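Local coordinates for protein putative hydrolase (Agrobacterium vitis, PDB 3LLC) that probably hydrolyses acyl esters and thioesters as an alpha/beta-hydrolase, perhaps removing palmitate from acylated cysteines of proteins, at residues A[7-12]-A[26-31]; A[37-42]-A[68-73]; A[169-174]-A[182-187]. One frame throughout, in Å; residues are numbered along the deposited sequence. Where two conformers were deposited one is given.

Contact 1. Residues A[7-12]-A[26-31]; sequences RPIETH and AALVRA
Val29 of segment 26-31 lies beside Glu10 and is crossed obliquely by His12 of segment 7-12, in the tightly packed part of the antiparallel beta hairpin that opens this alpha/beta-hydrolase fold and forms one edge of its sheet. Paired backbone bonds join the strands here: Glu10 with Val29 and His12 with Ala27 exchange N-H and C=O in both directions. In the conformer described, CG1 of Val29 stands between the backbone N and the carbonyl carbon (chi1 76°) and comes 3.4 Å from CD2 of His12. The carboxylate of Glu10 runs alongside the same methyl, with OE2 of Glu10 3.8 Å from CG1 of Val29, and a weak bond from His12 NE2 to Glu10 OE1 links the two side chains. A ring edge-to-face contact between His12 and Phe103 extends the packing.

The side carrying Ile9, Thr11 and Leu28 is more open. CD2 of Leu28 meets CG2 of Ile9 at 3.9 Å, a sparse apolar contact, and in the conformer described Thr11 OG1 also approaches that methyl. Ile9 CG1 rests over one face of the Arg30 guanidinium, whose NH2 forms a salt bridge to Asp59 on helix 53-65.

Toward the exposed N terminus the regular pairing gives way. Arg30 NH1 makes a weak, bent bond to Arg7 O, and a water takes over between the backbones: it accepts from Ala31 N and donates to Pro8 O, 2.6 Å from that oxygen.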
ATOM      1  N   ARG A   7       6.363  24.702  -2.187  1.00 49.04           N
ATOM      2  CA  ARG A   7       5.094  24.231  -1.546  1.00 47.44           C
ATOM      3  C   ARG A   7       5.369  23.449  -0.253  1.00 45.08           C
ATOM      4  O   ARG A   7       5.948  22.365  -0.308  1.00 44.56           O
ATOM      5  CB  ARG A   7       4.265  23.383  -2.529  1.00 46.53           C
ATOM      6  CG  ARG A   7       3.689  24.176  -3.724  1.00 50.66           C
ATOM      7  CD  ARG A   7       3.112  25.540  -3.313  1.00 54.62           C
ATOM      8  NE  ARG A   7       2.468  26.237  -4.427  1.00 61.78           N
ATOM      9  CZ  ARG A   7       1.175  26.163  -4.752  1.00 63.43           C
ATOM     10  NH1 ARG A   7       0.322  25.414  -4.051  1.00 62.65           N
ATOM     11  NH2 ARG A   7       0.728  26.857  -5.796  1.00 62.05           N
ATOM     12  N   PRO A   8       4.945  23.996   0.912  1.00 41.43           N
ATOM     13  CA  PRO A   8       5.232  23.373   2.220  1.00 39.19           C
ATOM     14  C   PRO A   8       4.370  22.133   2.555  1.00 36.71           C
ATOM     15  O   PRO A   8       3.291  21.944   1.987  1.00 34.92           O
ATOM     16  CB  PRO A   8       4.938  24.506   3.215  1.00 39.19           C
ATOM     17  CG  PRO A   8       3.840  25.294   2.552  1.00 41.72           C
ATOM     18  CD  PRO A   8       4.133  25.225   1.055  1.00 40.42           C
ATOM     19  N   ILE A   9       4.867  21.294   3.463  1.00 34.24           N
ATOM     20  CA  ILE A   9       4.088  20.185   3.995  1.00 31.88           C
ATOM     21  C   ILE A   9       3.027  20.750   4.947  1.00 30.42           C
ATOM     22  O   ILE A   9       3.336  21.583   5.803  1.00 31.22           O
ATOM     23  CB  ILE A   9       4.983  19.146   4.713  1.00 33.39           C
ATOM     24  CG1 ILE A   9       5.915  18.454   3.706  1.00 40.78           C
ATOM     25  CG2 ILE A   9       4.134  18.082   5.411  1.00 32.18           C
ATOM     26  CD1 ILE A   9       6.955  17.501   4.329  1.00 43.80           C
ATOM     27  N   GLU A  10       1.772  20.336   4.768  1.00 28.52           N
ATOM     28  CA  GLU A  10       0.659  20.737   5.670  1.00 27.67           C
ATOM     29  C   GLU A  10       0.118  19.515   6.418  1.00 22.06           C
ATOM     30  O   GLU A  10       0.041  18.428   5.841  1.00 20.18           O
ATOM     31  CB  GLU A  10      -0.519  21.308   4.903  1.00 29.52           C
ATOM     32  CG  GLU A  10      -0.239  22.360   3.850  1.00 42.60           C
ATOM     33  CD  GLU A  10      -1.475  22.550   2.969  1.00 57.86           C
ATOM     34  OE1 GLU A  10      -2.531  22.955   3.520  1.00 66.41           O
ATOM     35  OE2 GLU A  10      -1.404  22.262   1.747  1.00 63.63           O
ATOM     36  N   THR A  11      -0.320  19.732   7.655  1.00 20.90           N
ATOM     37  CA  THR A  11      -0.882  18.684   8.507  0.50 20.59           C
ATOM     38  C   THR A  11      -2.421  18.724   8.464  1.00 19.34           C
ATOM     39  O   THR A  11      -3.016  19.787   8.580  1.00 21.10           O
ATOM     40  CB  THR A  11      -0.349  18.850   9.969  0.50 21.59           C
ATOM     41  OG1 THR A  11       1.041  18.477  10.011  0.50 26.53           O
ATOM     42  CG2 THR A  11      -1.138  18.000  10.948  0.50 17.64           C
ATOM     43  N   HIS A  12      -3.059  17.566   8.291  1.00 19.38           N
ATOM     44  CA  HIS A  12      -4.527  17.433   8.206  1.00 18.36           C
ATOM     45  C   HIS A  12      -5.025  16.258   9.050  1.00 18.33           C
ATOM     46  O   HIS A  12      -4.313  15.275   9.221  1.00 20.43           O
ATOM     47  CB  HIS A  12      -4.938  17.172   6.732  1.00 21.19           C
ATOM     48  CG  HIS A  12      -4.731  18.346   5.828  1.00 20.11           C
ATOM     49  ND1 HIS A  12      -5.719  19.272   5.579  1.00 24.57           N
ATOM     50  CD2 HIS A  12      -3.643  18.763   5.133  1.00 27.57           C
ATOM     51  CE1 HIS A  12      -5.244  20.224   4.792  1.00 24.96           C
ATOM     52  NE2 HIS A  12      -3.991  19.935   4.495  1.00 25.96           N
ATOM     53  N   ALA A  26      -4.501  10.775  10.367  1.00 19.06           N
ATOM     54  CA  ALA A  26      -3.510  11.838  10.262  1.00 17.16           C
ATOM     55  C   ALA A  26      -2.852  11.778   8.857  1.00 17.44           C
ATOM     56  O   ALA A  26      -2.493  10.694   8.354  1.00 18.65           O
ATOM     57  CB  ALA A  26      -2.433  11.699  11.378  1.00 18.46           C
ATOM     58  N   ALA A  27      -2.694  12.950   8.237  1.00 17.78           N
ATOM     59  CA  ALA A  27      -2.104  13.075   6.890  1.00 19.03           C
ATOM     60  C   ALA A  27      -1.168  14.283   6.787  1.00 18.75           C
ATOM     61  O   ALA A  27      -1.333  15.299   7.477  1.00 20.18           O
ATOM     62  CB  ALA A  27      -3.230  13.141   5.783  1.00 19.07           C
ATOM     63  N   LEU A  28      -0.149  14.125   5.942  1.00 21.87           N
ATOM     64  CA  LEU A  28       0.842  15.149   5.617  1.00 20.58           C
ATOM     65  C   LEU A  28       0.788  15.341   4.087  1.00 21.61           C
ATOM     66  O   LEU A  28       1.009  14.375   3.339  1.00 22.45           O
ATOM     67  CB  LEU A  28       2.243  14.678   6.041  1.00 23.30           C
ATOM     68  CG  LEU A  28       2.507  14.555   7.559  1.00 24.66           C
ATOM     69  CD1 LEU A  28       3.822  13.807   7.833  1.00 27.03           C
ATOM     70  CD2 LEU A  28       2.481  15.957   8.261  1.00 21.59           C
ATOM     71  N   VAL A  29       0.522  16.564   3.641  1.00 20.12           N
ATOM     72  CA  VAL A  29       0.253  16.852   2.224  0.50 20.90           C
ATOM     73  C   VAL A  29       1.050  18.046   1.698  1.00 19.81           C
ATOM     74  O   VAL A  29       1.229  19.072   2.385  1.00 20.77           O
ATOM     75  CB  VAL A  29      -1.246  17.140   1.974  0.50 22.46           C
ATOM     76  CG1 VAL A  29      -1.621  18.539   2.455  0.50 22.38           C
ATOM     77  CG2 VAL A  29      -1.572  17.006   0.501  0.50 21.84           C
ATOM     78  N   ARG A  30       1.558  17.891   0.479  1.00 19.91           N
ATOM     79  CA  ARG A  30       2.264  18.930  -0.236  1.00 20.46           C
ATOM     80  C   ARG A  30       1.485  19.172  -1.534  1.00 20.06           C
ATOM     81  O   ARG A  30       1.302  18.248  -2.321  1.00 19.39           O
ATOM     82  CB  ARG A  30       3.681  18.426  -0.530  1.00 22.73           C
ATOM     83  CG  ARG A  30       4.603  19.395  -1.169  1.00 30.89           C
ATOM     84  CD  ARG A  30       5.906  18.716  -1.570  1.00 33.81           C
ATOM     85  NE  ARG A  30       6.679  18.228  -0.429  1.00 29.26           N
ATOM     86  CZ  ARG A  30       7.574  18.944   0.254  1.00 31.86           C
ATOM     87  NH1 ARG A  30       7.784  20.229  -0.015  1.00 27.63           N
ATOM     88  NH2 ARG A  30       8.242  18.388   1.253  1.00 29.68           N
ATOM     89  N   ALA A  31       1.006  20.396  -1.749  1.00 21.74           N
ATOM     90  CA  ALA A  31       0.296  20.728  -2.998  1.00 22.72           C
ATOM     91  C   ALA A  31       1.248  20.706  -4.209  1.00 23.76           C
ATOM     92  O   ALA A  31       2.416  21.072  -4.093  1.00 22.82           O
ATOM     93  CB  ALA A  31      -0.396  22.112  -2.886  1.00 21.11           C
TER
HETATM   94  O   HOH W   1       1.595  22.631   0.099  1.00 28.02           O

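Contact 2. Residues A[37-42]-A[68-73]; sequences RPTCIW and GAIRFD. With EDO (1,2-ethanediol), chain F.
Ile70 meets Thr39 and Ile41 on one face of a parallel strand pair, the two strands of a right-handed beta-alpha-beta crossover through helix 53-65 in the core of the alpha/beta-hydrolase sheet. The isoleucine divides its branches between its two neighbours. CG1, beside the backbone N (chi1 -65°), faces Thr39, and both CG1 and CD1 of Ile70 lie 3.7 Å from Thr39 CG2. The other branch, CG2, is anti to the backbone N and meets the second isoleucine, 3.9 Å from Ile41 CD1 in the conformer described. Both pairs lie at a slant to one another. The same terminal methyl of Ile41 also approaches Phe72 CE1, at 4.2 Å, and stands obliquely to that ring.

Thr39 turns its other branch elsewhere: OG1 receives a weak hydrogen bond from a bound 1,2-ethanediol, probably a crystallisation additive. Opposite this threonine stands Gly68, which has no side chain and lets the backbones close to 3.9 Å between Thr39 CA and Gly68 CA.

On the other face, Trp42 and Arg71 meet through their inner carbons, CB against CG, before their ends lead away. The indole packs on Lys54 and Ala55 of the crossover helix, and Arg71 NH1 bonds to Met50 O. Four backbone bonds hold the ladder. Cys40 N sits above the plane of the Gly68 carbonyl, whereas Trp42 N lies nearly on the C=O axis of Ile70. Beyond the last direct bond a water bridges the strands, accepting from Phe72 N at 2.8 Å and donating to Trp42 O at 2.6 Å.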
ATOM      1  N   ARG A  37      -0.634  19.185 -12.484  1.00 26.87           N
ATOM      2  CA  ARG A  37       0.400  18.182 -12.244  0.50 25.42           C
ATOM      3  C   ARG A  37      -0.142  17.058 -11.357  1.00 23.39           C
ATOM      4  O   ARG A  37      -1.036  17.281 -10.560  1.00 25.04           O
ATOM      5  CB  ARG A  37       1.629  18.847 -11.614  0.50 25.06           C
ATOM      6  CG  ARG A  37       2.263  19.912 -12.506  0.50 26.89           C
ATOM      7  CD  ARG A  37       3.438  20.594 -11.840  0.50 25.95           C
ATOM      8  NE  ARG A  37       4.085  21.539 -12.739  0.50 22.58           N
ATOM      9  CZ  ARG A  37       5.240  22.138 -12.474  0.50 25.27           C
ATOM     10  NH1 ARG A  37       5.869  21.880 -11.339  0.50 23.99           N
ATOM     11  NH2 ARG A  37       5.771  22.981 -13.344  0.50 23.13           N
ATOM     12  N   PRO A  38       0.394  15.831 -11.508  1.00 21.56           N
ATOM     13  CA  PRO A  38      -0.059  14.741 -10.661  1.00 23.41           C
ATOM     14  C   PRO A  38       0.341  14.901  -9.192  1.00 22.15           C
ATOM     15  O   PRO A  38       1.172  15.758  -8.846  1.00 22.90           O
ATOM     16  CB  PRO A  38       0.620  13.507 -11.259  1.00 22.35           C
ATOM     17  CG  PRO A  38       1.837  14.024 -11.887  1.00 23.57           C
ATOM     18  CD  PRO A  38       1.510  15.410 -12.378  1.00 23.52           C
ATOM     19  N   THR A  39      -0.328  14.115  -8.369  1.00 21.37           N
ATOM     20  CA  THR A  39      -0.011  13.920  -6.952  1.00 19.48           C
ATOM     21  C   THR A  39       0.380  12.450  -6.691  1.00 20.29           C
ATOM     22  O   THR A  39      -0.347  11.504  -7.012  1.00 21.95           O
ATOM     23  CB  THR A  39      -1.217  14.342  -6.076  1.00 19.10           C
ATOM     24  OG1 THR A  39      -1.450  15.752  -6.217  1.00 19.57           O
ATOM     25  CG2 THR A  39      -1.012  13.961  -4.543  1.00 20.69           C
ATOM     26  N   CYS A  40       1.551  12.264  -6.093  1.00 20.33           N
ATOM     27  CA  CYS A  40       1.997  10.947  -5.650  1.00 19.81           C
ATOM     28  C   CYS A  40       1.420  10.613  -4.265  1.00 19.96           C
ATOM     29  O   CYS A  40       1.577  11.403  -3.313  1.00 23.48           O
ATOM     30  CB  CYS A  40       3.523  10.923  -5.601  1.00 20.30           C
ATOM     31  SG  CYS A  40       4.402  11.240  -7.162  1.00 27.25           S
ATOM     32  N   ILE A  41       0.762   9.466  -4.167  1.00 19.85           N
ATOM     33  CA  ILE A  41       0.206   9.011  -2.877  0.50 19.23           C
ATOM     34  C   ILE A  41       0.889   7.744  -2.412  1.00 19.81           C
ATOM     35  O   ILE A  41       0.939   6.709  -3.105  1.00 20.97           O
ATOM     36  CB  ILE A  41      -1.346   8.812  -2.840  0.50 20.55           C
ATOM     37  CG1 ILE A  41      -1.801   8.476  -1.406  0.50 19.49           C
ATOM     38  CG2 ILE A  41      -1.781   7.735  -3.773  0.50 20.61           C
ATOM     39  CD1 ILE A  41      -3.287   8.700  -1.147  0.50 21.56           C
ATOM     40  N   TRP A  42       1.466   7.865  -1.230  1.00 20.57           N
ATOM     41  CA  TRP A  42       2.118   6.748  -0.549  1.00 21.16           C
ATOM     42  C   TRP A  42       1.085   5.831   0.103  1.00 21.14           C
ATOM     43  O   TRP A  42       0.185   6.299   0.803  1.00 22.32           O
ATOM     44  CB  TRP A  42       3.090   7.289   0.530  1.00 20.82           C
ATOM     45  CG  TRP A  42       3.847   6.150   1.254  1.00 22.43           C
ATOM     46  CD1 TRP A  42       3.646   5.708   2.561  1.00 23.65           C
ATOM     47  CD2 TRP A  42       4.889   5.316   0.712  1.00 23.47           C
ATOM     48  NE1 TRP A  42       4.487   4.664   2.828  1.00 20.88           N
ATOM     49  CE2 TRP A  42       5.246   4.383   1.723  1.00 22.06           C
ATOM     50  CE3 TRP A  42       5.549   5.250  -0.532  1.00 22.31           C
ATOM     51  CZ2 TRP A  42       6.255   3.422   1.538  1.00 27.84           C
ATOM     52  CZ3 TRP A  42       6.538   4.267  -0.725  1.00 28.88           C
ATOM     53  CH2 TRP A  42       6.884   3.376   0.323  1.00 27.76           C
ATOM     54  N   GLY A  68       2.577  17.010  -6.521  1.00 19.76           N
ATOM     55  CA  GLY A  68       1.945  16.808  -5.243  1.00 19.59           C
ATOM     56  C   GLY A  68       2.447  15.555  -4.526  1.00 18.10           C
ATOM     57  O   GLY A  68       2.964  14.589  -5.143  1.00 18.47           O
ATOM     58  N   ALA A  69       2.264  15.556  -3.209  1.00 17.01           N
ATOM     59  CA  ALA A  69       2.547  14.355  -2.403  1.00 18.64           C
ATOM     60  C   ALA A  69       1.568  14.228  -1.236  1.00 18.86           C
ATOM     61  O   ALA A  69       1.306  15.222  -0.536  1.00 20.54           O
ATOM     62  CB  ALA A  69       3.981  14.393  -1.894  1.00 19.57           C
ATOM     63  N   ILE A  70       1.006  13.028  -1.056  1.00 18.84           N
ATOM     64  CA  ILE A  70       0.127  12.705   0.085  1.00 17.18           C
ATOM     65  C   ILE A  70       0.703  11.494   0.839  1.00 19.32           C
ATOM     66  O   ILE A  70       0.977  10.464   0.238  1.00 20.72           O
ATOM     67  CB  ILE A  70      -1.316  12.402  -0.328  1.00 19.06           C
ATOM     68  CG1 ILE A  70      -1.986  13.631  -0.940  1.00 21.90           C
ATOM     69  CG2 ILE A  70      -2.151  11.894   0.875  1.00 19.82           C
ATOM     70  CD1 ILE A  70      -3.305  13.351  -1.641  1.00 24.28           C
ATOM     71  N   ARG A  71       0.865  11.637   2.157  1.00 18.85           N
ATOM     72  CA  ARG A  71       1.110  10.475   3.037  1.00 19.03           C
ATOM     73  C   ARG A  71       0.078  10.492   4.146  1.00 18.85           C
ATOM     74  O   ARG A  71      -0.406  11.583   4.513  1.00 19.05           O
ATOM     75  CB  ARG A  71       2.495  10.566   3.670  1.00 19.52           C
ATOM     76  CG  ARG A  71       3.653  10.459   2.674  1.00 20.99           C
ATOM     77  CD  ARG A  71       5.008  10.809   3.331  1.00 18.15           C
ATOM     78  NE  ARG A  71       5.178  12.224   3.595  1.00 21.18           N
ATOM     79  CZ  ARG A  71       5.793  12.750   4.648  1.00 23.24           C
ATOM     80  NH1 ARG A  71       6.280  11.992   5.627  1.00 26.66           N
ATOM     81  NH2 ARG A  71       5.882  14.059   4.749  1.00 25.20           N
ATOM     82  N   PHE A  72      -0.278   9.307   4.653  1.00 18.68           N
ATOM     83  CA  PHE A  72      -1.189   9.187   5.802  1.00 18.12           C
ATOM     84  C   PHE A  72      -0.862   7.913   6.602  1.00 18.71           C
ATOM     85  O   PHE A  72      -0.206   7.008   6.083  1.00 20.67           O
ATOM     86  CB  PHE A  72      -2.642   9.172   5.344  1.00 18.66           C
ATOM     87  CG  PHE A  72      -3.010   7.934   4.588  1.00 20.95           C
ATOM     88  CD1 PHE A  72      -2.671   7.801   3.240  1.00 24.10           C
ATOM     89  CD2 PHE A  72      -3.658   6.867   5.220  1.00 22.14           C
ATOM     90  CE1 PHE A  72      -2.960   6.646   2.549  1.00 23.39           C
ATOM     91  CE2 PHE A  72      -3.970   5.699   4.515  1.00 25.02           C
ATOM     92  CZ  PHE A  72      -3.608   5.600   3.168  1.00 25.87           C
ATOM     93  N   ASP A  73      -1.273   7.893   7.868  1.00 19.90           N
ATOM     94  CA  ASP A  73      -1.105   6.707   8.745  1.00 17.73           C
ATOM     95  C   ASP A  73      -2.410   5.917   8.785  1.00 18.06           C
ATOM     96  O   ASP A  73      -3.485   6.464   9.064  1.00 20.33           O
ATOM     97  CB  ASP A  73      -0.694   7.106  10.160  1.00 17.75           C
ATOM     98  CG  ASP A  73       0.842   7.392  10.299  1.00 19.10           C
ATOM     99  OD1 ASP A  73       1.643   6.692   9.628  1.00 23.44           O
ATOM    100  OD2 ASP A  73       1.208   8.279  11.116  1.00 17.89           O
TER
HETATM  101  C1  EDO F 274      -2.469  17.176  -3.262  1.00 66.02           C
HETATM  102  O1  EDO F 274      -3.646  17.002  -4.064  1.00 61.97           O
HETATM  103  C2  EDO F 274      -2.753  18.197  -2.178  1.00 68.43           C
HETATM  104  O2  EDO F 274      -3.407  19.351  -2.706  1.00 71.44           O
HETATM  105  O   HOH W   2       0.688   7.050   3.265  1.00 24.87           O

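Contact 3. Residues A[169-174]-A[182-187]; sequences NGYFEE and PNIFTR
Phe172 packs its ring against Phe185 across a small antiparallel hairpin, strands 171-174 and 183-186, set apart from the main sheet. CB leaves the strand on the face it shares with Phe185, and CG stands between the backbone N and the carbonyl carbon (chi1 78°); the end of the side chain comes nearer the partner strand. CD1 lies 3.8 Å from Phe185 O. Farther out, CE1 meets Phe185 CB at 3.7 Å, while CE2 approaches Phe185 CD2. At the tip, Phe172 CZ comes closest, 3.6 Å from Phe185 CD2. The rings are oblique, their planes 34° apart. Two backbone bonds join the same residues in both directions. On the reverse face, Ile184 CD1 touches Tyr171 CB at 3.8 Å. Gly170, which leaves helix 160-169 with positive phi, accepts a bond from Arg187 N through its carbonyl O.

The hairpin falls between strands 136-143 and 209-214, consistent with the cap or lid that alpha/beta-hydrolases commonly insert there. It joins two helices: helix 160-169 runs into its first strand, and Thr186 N-caps helix 187-195 after its second. Phe172 packs on Leu166 of the former, and both phenylalanines reach Ile154 of helix 149-154.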
ATOM      1  N   ASN A 169      -8.253 -17.271  20.935  1.00 27.06           N
ATOM      2  CA  ASN A 169      -7.860 -15.919  21.297  1.00 25.60           C
ATOM      3  C   ASN A 169      -8.203 -14.843  20.266  1.00 24.85           C
ATOM      4  O   ASN A 169      -8.137 -13.661  20.579  1.00 25.32           O
ATOM      5  CB  ASN A 169      -6.354 -15.921  21.575  1.00 25.78           C
ATOM      6  CG  ASN A 169      -5.983 -16.901  22.682  1.00 31.22           C
ATOM      7  OD1 ASN A 169      -6.732 -17.065  23.636  1.00 34.89           O
ATOM      8  ND2 ASN A 169      -4.857 -17.578  22.536  1.00 35.34           N
ATOM      9  N   GLY A 170      -8.514 -15.233  19.033  1.00 22.58           N
ATOM     10  CA  GLY A 170      -8.815 -14.254  17.986  1.00 20.71           C
ATOM     11  C   GLY A 170      -7.624 -13.695  17.230  1.00 19.72           C
ATOM     12  O   GLY A 170      -7.779 -12.769  16.432  1.00 20.52           O
ATOM     13  N   TYR A 171      -6.436 -14.255  17.471  1.00 18.54           N
ATOM     14  CA  TYR A 171      -5.199 -13.849  16.787  1.00 17.01           C
ATOM     15  C   TYR A 171      -4.097 -14.890  17.014  1.00 14.40           C
ATOM     16  O   TYR A 171      -4.171 -15.675  17.970  1.00 19.00           O
ATOM     17  CB  TYR A 171      -4.691 -12.457  17.253  1.00 18.74           C
ATOM     18  CG  TYR A 171      -4.201 -12.443  18.706  1.00 20.64           C
ATOM     19  CD1 TYR A 171      -5.088 -12.268  19.757  1.00 23.56           C
ATOM     20  CD2 TYR A 171      -2.848 -12.609  19.005  1.00 23.44           C
ATOM     21  CE1 TYR A 171      -4.659 -12.279  21.096  1.00 28.63           C
ATOM     22  CE2 TYR A 171      -2.404 -12.637  20.355  1.00 26.26           C
ATOM     23  CZ  TYR A 171      -3.316 -12.458  21.376  1.00 27.66           C
ATOM     24  OH  TYR A 171      -2.893 -12.493  22.678  1.00 30.09           O
ATOM     25  N   PHE A 172      -3.098 -14.860  16.152  1.00 18.30           N
ATOM     26  CA  PHE A 172      -1.872 -15.624  16.362  1.00 23.20           C
ATOM     27  C   PHE A 172      -0.658 -14.705  16.174  1.00 23.83           C
ATOM     28  O   PHE A 172      -0.755 -13.656  15.541  1.00 21.52           O
ATOM     29  CB  PHE A 172      -1.786 -16.885  15.456  1.00 20.62           C
ATOM     30  CG  PHE A 172      -1.399 -16.608  14.056  1.00 21.78           C
ATOM     31  CD1 PHE A 172      -2.364 -16.328  13.115  1.00 20.62           C
ATOM     32  CD2 PHE A 172      -0.070 -16.657  13.650  1.00 21.22           C
ATOM     33  CE1 PHE A 172      -2.018 -16.068  11.813  1.00 19.74           C
ATOM     34  CE2 PHE A 172       0.273 -16.396  12.359  1.00 27.56           C
ATOM     35  CZ  PHE A 172      -0.706 -16.080  11.421  1.00 25.46           C
ATOM     36  N   GLU A 173       0.467 -15.126  16.748  1.00 26.44           N
ATOM     37  CA  GLU A 173       1.718 -14.367  16.773  1.00 31.24           C
ATOM     38  C   GLU A 173       2.818 -15.099  16.028  1.00 34.40           C
ATOM     39  O   GLU A 173       2.855 -16.321  16.010  1.00 33.54           O
ATOM     40  CB  GLU A 173       2.192 -14.182  18.228  1.00 32.73           C
ATOM     41  CG  GLU A 173       1.295 -13.307  19.064  1.00 39.20           C
ATOM     42  CD  GLU A 173       1.871 -13.018  20.455  1.00 47.76           C
ATOM     43  OE1 GLU A 173       2.561 -13.897  21.016  1.00 50.12           O
ATOM     44  OE2 GLU A 173       1.619 -11.912  20.988  1.00 53.16           O
ATOM     45  N   GLU A 174       3.695 -14.315  15.407  1.00 38.66           N
ATOM     46  CA  GLU A 174       4.911 -14.833  14.792  0.50 40.38           C
ATOM     47  C   GLU A 174       6.056 -13.881  15.127  1.00 42.43           C
ATOM     48  O   GLU A 174       5.886 -12.646  15.195  1.00 42.10           O
ATOM     49  CB  GLU A 174       4.779 -14.963  13.272  0.50 40.73           C
ATOM     50  CG  GLU A 174       3.701 -15.917  12.801  0.50 42.89           C
ATOM     51  CD  GLU A 174       4.053 -17.386  12.986  0.50 42.09           C
ATOM     52  OE1 GLU A 174       5.234 -17.718  13.219  0.50 42.36           O
ATOM     53  OE2 GLU A 174       3.133 -18.217  12.887  0.50 44.70           O
ATOM     54  N   PRO A 182       6.528  -9.011  18.476  1.00 48.83           N
ATOM     55  CA  PRO A 182       6.205  -9.945  17.371  1.00 45.66           C
ATOM     56  C   PRO A 182       5.005  -9.507  16.527  1.00 41.90           C
ATOM     57  O   PRO A 182       4.156  -8.741  17.001  1.00 41.88           O
ATOM     58  CB  PRO A 182       5.910 -11.272  18.095  1.00 46.16           C
ATOM     59  CG  PRO A 182       5.473 -10.877  19.458  1.00 49.25           C
ATOM     60  CD  PRO A 182       6.209  -9.599  19.796  1.00 47.88           C
ATOM     61  N   ASN A 183       4.977  -9.947  15.271  1.00 37.78           N
ATOM     62  CA  ASN A 183       3.818  -9.752  14.406  1.00 37.48           C
ATOM     63  C   ASN A 183       2.613 -10.467  14.969  1.00 35.15           C
ATOM     64  O   ASN A 183       2.721 -11.609  15.416  1.00 37.19           O
ATOM     65  CB  ASN A 183       4.069 -10.331  13.017  1.00 37.36           C
ATOM     66  CG  ASN A 183       5.039  -9.524  12.211  1.00 43.04           C
ATOM     67  OD1 ASN A 183       5.065  -8.302  12.303  1.00 49.51           O
ATOM     68  ND2 ASN A 183       5.840 -10.204  11.393  1.00 47.18           N
ATOM     69  N   ILE A 184       1.481  -9.779  14.998  1.00 33.38           N
ATOM     70  CA  ILE A 184       0.228 -10.422  15.291  1.00 31.56           C
ATOM     71  C   ILE A 184      -0.675 -10.324  14.040  1.00 27.97           C
ATOM     72  O   ILE A 184      -0.611  -9.349  13.290  1.00 28.53           O
ATOM     73  CB  ILE A 184      -0.397  -9.923  16.592  1.00 36.72           C
ATOM     74  CG1 ILE A 184      -1.359  -8.781  16.384  1.00 35.32           C
ATOM     75  CG2 ILE A 184       0.686  -9.589  17.677  1.00 43.73           C
ATOM     76  CD1 ILE A 184      -2.752  -9.232  16.617  1.00 37.46           C
ATOM     77  N   PHE A 185      -1.455 -11.365  13.806  1.00 22.72           N
ATOM     78  CA  PHE A 185      -2.414 -11.404  12.702  1.00 20.98           C
ATOM     79  C   PHE A 185      -3.763 -11.858  13.307  1.00 18.39           C
ATOM     80  O   PHE A 185      -3.841 -12.908  13.951  1.00 17.25           O
ATOM     81  CB  PHE A 185      -1.956 -12.389  11.630  1.00 22.76           C
ATOM     82  CG  PHE A 185      -0.644 -12.037  10.979  1.00 22.28           C
ATOM     83  CD1 PHE A 185      -0.571 -11.055  10.019  1.00 23.83           C
ATOM     84  CD2 PHE A 185       0.522 -12.710  11.345  1.00 27.95           C
ATOM     85  CE1 PHE A 185       0.640 -10.721   9.409  1.00 29.18           C
ATOM     86  CE2 PHE A 185       1.737 -12.393  10.734  1.00 26.45           C
ATOM     87  CZ  PHE A 185       1.799 -11.412   9.784  1.00 29.73           C
ATOM     88  N   THR A 186      -4.801 -11.026  13.171  1.00 16.23           N
ATOM     89  CA  THR A 186      -6.097 -11.307  13.779  1.00 14.04           C
ATOM     90  C   THR A 186      -6.969 -12.206  12.867  1.00 17.68           C
ATOM     91  O   THR A 186      -6.779 -12.226  11.627  1.00 18.40           O
ATOM     92  CB  THR A 186      -6.897 -10.025  14.085  1.00 18.74           C
ATOM     93  OG1 THR A 186      -7.203  -9.365  12.861  1.00 18.15           O
ATOM     94  CG2 THR A 186      -6.107  -9.010  15.014  1.00 14.87           C
ATOM     95  N   ARG A 187      -7.888 -12.909  13.510  1.00 20.41           N
ATOM     96  CA  ARG A 187      -8.898 -13.706  12.813  0.50 22.32           C
ATOM     97  C   ARG A 187      -9.669 -12.799  11.838  1.00 22.17           C
ATOM     98  O   ARG A 187      -9.881 -13.178  10.694  1.00 20.05           O
ATOM     99  CB  ARG A 187      -9.850 -14.367  13.807  0.50 21.97           C
ATOM    100  CG  ARG A 187     -10.880 -15.322  13.168  0.50 24.92           C
ATOM    101  CD  ARG A 187     -11.804 -15.975  14.211  0.50 26.17           C
ATOM    102  NE  ARG A 187     -13.113 -16.296  13.650  0.50 25.38           N
ATOM    103  CZ  ARG A 187     -14.101 -16.884  14.316  0.50 33.06           C
ATOM    104  NH1 ARG A 187     -13.947 -17.232  15.589  0.50 26.62           N
ATOM    105  NH2 ARG A 187     -15.251 -17.121  13.703  0.50 35.12           N
TER

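Overall arrangement
From the N terminus the chain first turns back in contact 1, a hairpin with 13 residues between its segments. Contact 2 then closes a wider loop, 25 residues that include helix 53-65, and contact 3 a tight one of seven. The three loops follow in series; none nests or crosses another. Contacts 1 and 2 are nevertheless joined in space: strand 68-72 inserts between strands 23-30 and 39-43, pairing antiparallel with the former, so the edge hairpin is fastened to the parallel core. Contact 3 lies across the chain's centre from contact 2, about 16 Å away at the nearest atoms, and links helices outside the main sheet.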